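Local coordinates for proximal thread matrix protein 1 (Mytilus galloprovincialis, PDB 4CN8) that binds zinc and is probably a structural component of the mussel byssal thread matrix, with two von Willebrand factor type A domains, at residues Ala253-Val258 with Asp293-Ala298. Residues are numbered along the deposited sequence; the frame is centred on the assembly and turned at random.
Sequences ADIAFV and DGTQFA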
# COMPACT_ATOMS: atom_id res chain seq x y z
N ALA A 253 -14.01 0.35 11.56
CA ALA A 253 -12.75 1.07 11.37
C ALA A 253 -12.53 2.09 12.49
O ALA A 253 -13.48 2.58 13.10
CB ALA A 253 -12.74 1.75 10.04
N ASP A 254 -11.27 2.40 12.75
CA ASP A 254 -10.90 3.49 13.64
C ASP A 254 -10.23 4.58 12.81
O ASP A 254 -9.12 4.40 12.32
CB ASP A 254 -9.96 3.01 14.74
CG ASP A 254 -10.67 2.18 15.79
OD1 ASP A 254 -11.89 2.39 15.99
OD2 ASP A 254 -10.01 1.33 16.43
N ILE A 255 -10.90 5.71 12.66
CA ILE A 255 -10.43 6.74 11.76
C ILE A 255 -10.10 8.02 12.50
O ILE A 255 -10.96 8.60 13.17
CB ILE A 255 -11.48 7.04 10.67
CG1 ILE A 255 -11.63 5.82 9.77
CG2 ILE A 255 -11.07 8.26 9.85
CD1 ILE A 255 -12.67 5.98 8.71
N ALA A 256 -8.86 8.44 12.37
CA ALA A 256 -8.38 9.65 13.01
C ALA A 256 -8.14 10.72 11.97
O ALA A 256 -7.34 10.54 11.05
CB ALA A 256 -7.09 9.38 13.77
N PHE A 257 -8.82 11.84 12.11
CA PHE A 257 -8.51 13.01 11.31
C PHE A 257 -7.37 13.72 11.98
O PHE A 257 -7.41 13.97 13.17
CB PHE A 257 -9.71 13.95 11.21
CG PHE A 257 -10.88 13.37 10.46
CD1 PHE A 257 -10.85 13.25 9.09
CD2 PHE A 257 -12.01 12.96 11.14
CE1 PHE A 257 -11.92 12.73 8.40
CE2 PHE A 257 -13.09 12.44 10.45
CZ PHE A 257 -13.04 12.33 9.08
N VAL A 258 -6.32 14.00 11.21
CA VAL A 258 -5.19 14.75 11.72
C VAL A 258 -5.04 15.98 10.84
O VAL A 258 -4.37 15.95 9.82
CB VAL A 258 -3.91 13.88 11.73
CG1 VAL A 258 -2.73 14.65 12.28
CG2 VAL A 258 -4.14 12.65 12.56
N ASP A 293 -19.70 -0.37 17.89
CA ASP A 293 -20.15 -1.51 17.10
C ASP A 293 -19.95 -1.28 15.60
O ASP A 293 -20.40 -2.08 14.78
CB ASP A 293 -21.63 -1.79 17.38
CG ASP A 293 -21.90 -2.08 18.83
OD1 ASP A 293 -21.10 -2.81 19.46
OD2 ASP A 293 -22.90 -1.55 19.36
N GLY A 294 -19.27 -0.19 15.26
CA GLY A 294 -19.05 0.15 13.86
C GLY A 294 -17.77 0.93 13.66
O GLY A 294 -16.70 0.53 14.12
N THR A 295 -17.89 2.06 12.97
CA THR A 295 -16.74 2.90 12.70
C THR A 295 -16.66 4.04 13.70
O THR A 295 -17.60 4.82 13.86
CB THR A 295 -16.76 3.46 11.26
OG1 THR A 295 -16.57 2.38 10.32
CG2 THR A 295 -15.65 4.47 11.06
N GLN A 296 -15.51 4.12 14.37
CA GLN A 296 -15.26 5.17 15.34
C GLN A 296 -14.40 6.25 14.72
O GLN A 296 -13.70 6.02 13.74
CB GLN A 296 -14.57 4.59 16.56
CG GLN A 296 -15.40 3.58 17.31
CD GLN A 296 -14.74 3.13 18.59
OE1 GLN A 296 -13.52 2.95 18.64
NE2 GLN A 296 -15.52 2.97 19.65
N PHE A 297 -14.45 7.45 15.29
CA PHE A 297 -13.77 8.61 14.73
C PHE A 297 -13.03 9.39 15.80
O PHE A 297 -13.43 9.40 16.96
CB PHE A 297 -14.77 9.52 14.03
CG PHE A 297 -15.14 9.05 12.65
CD1 PHE A 297 -14.37 9.39 11.55
CD2 PHE A 297 -16.25 8.26 12.45
CE1 PHE A 297 -14.71 8.96 10.30
CE2 PHE A 297 -16.59 7.83 11.19
CZ PHE A 297 -15.82 8.18 10.12
N ALA A 298 -11.95 10.04 15.40
CA ALA A 298 -11.20 10.93 16.29
C ALA A 298 -10.71 12.15 15.50
O ALA A 298 -10.60 12.10 14.28
CB ALA A 298 -10.04 10.21 16.89
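Phe257 and Phe297 meet along their edges, planes 12° apart and ring centroids separated by 5.7 Å; neither ring lies over the other's face. The touch runs from Phe257 CE2 to Phe297 CD1 at 3.5 Å. Ile255 lies alongside Phe297 on the same side of the sheet. With its CG1 turned anti to the carbonyl carbon (chi1 -66°), CG2 is left to meet the Phe297 ring, 3.7 Å from CE1. Ile255 CD1 lies 3.9 Å from Phe297 CE1 and also touches Thr295 CG2. Helix 272-284 packs against this side, Met280 and Ile283 on Phe257 and Val284 on Phe297, and Phe287 meets the Phe297 ring edge-to-face. Replacing Phe257 by an alanine is likely to open a gap against Met280 and Ile283 and to strip Phe297 CD1 of its contact with this ring, though the Phe287 contact would remain.

On the other face, Asp254 and Gln296 run side by side, and the Asp254 carboxylate makes a salt bridge to Arg353. The backbone pairing is parallel, with Ile255 opposite Phe297. Ile255 N donates to Gln296 O (3.0 Å), while its O accepts from Ala298 N. Gln296 N bonds to Ala253 O, and Phe257 N reaches Ala298 O, nearly straight at 166°. These bonds join strand 253-260, which also pairs with strand 362-369, to strand 296-302 in the vWA-type alpha/beta sheet. The chemistry is thus divided: the two phenylalanines pack on helix 272-284, with Ile255 beside them against Phe287 and Ile366; the charged Asp254 turns to Arg353 on the opposite face; and four main-chain bonds satisfy the N-H groups of Ile255, Phe257, Gln296 and Ala298.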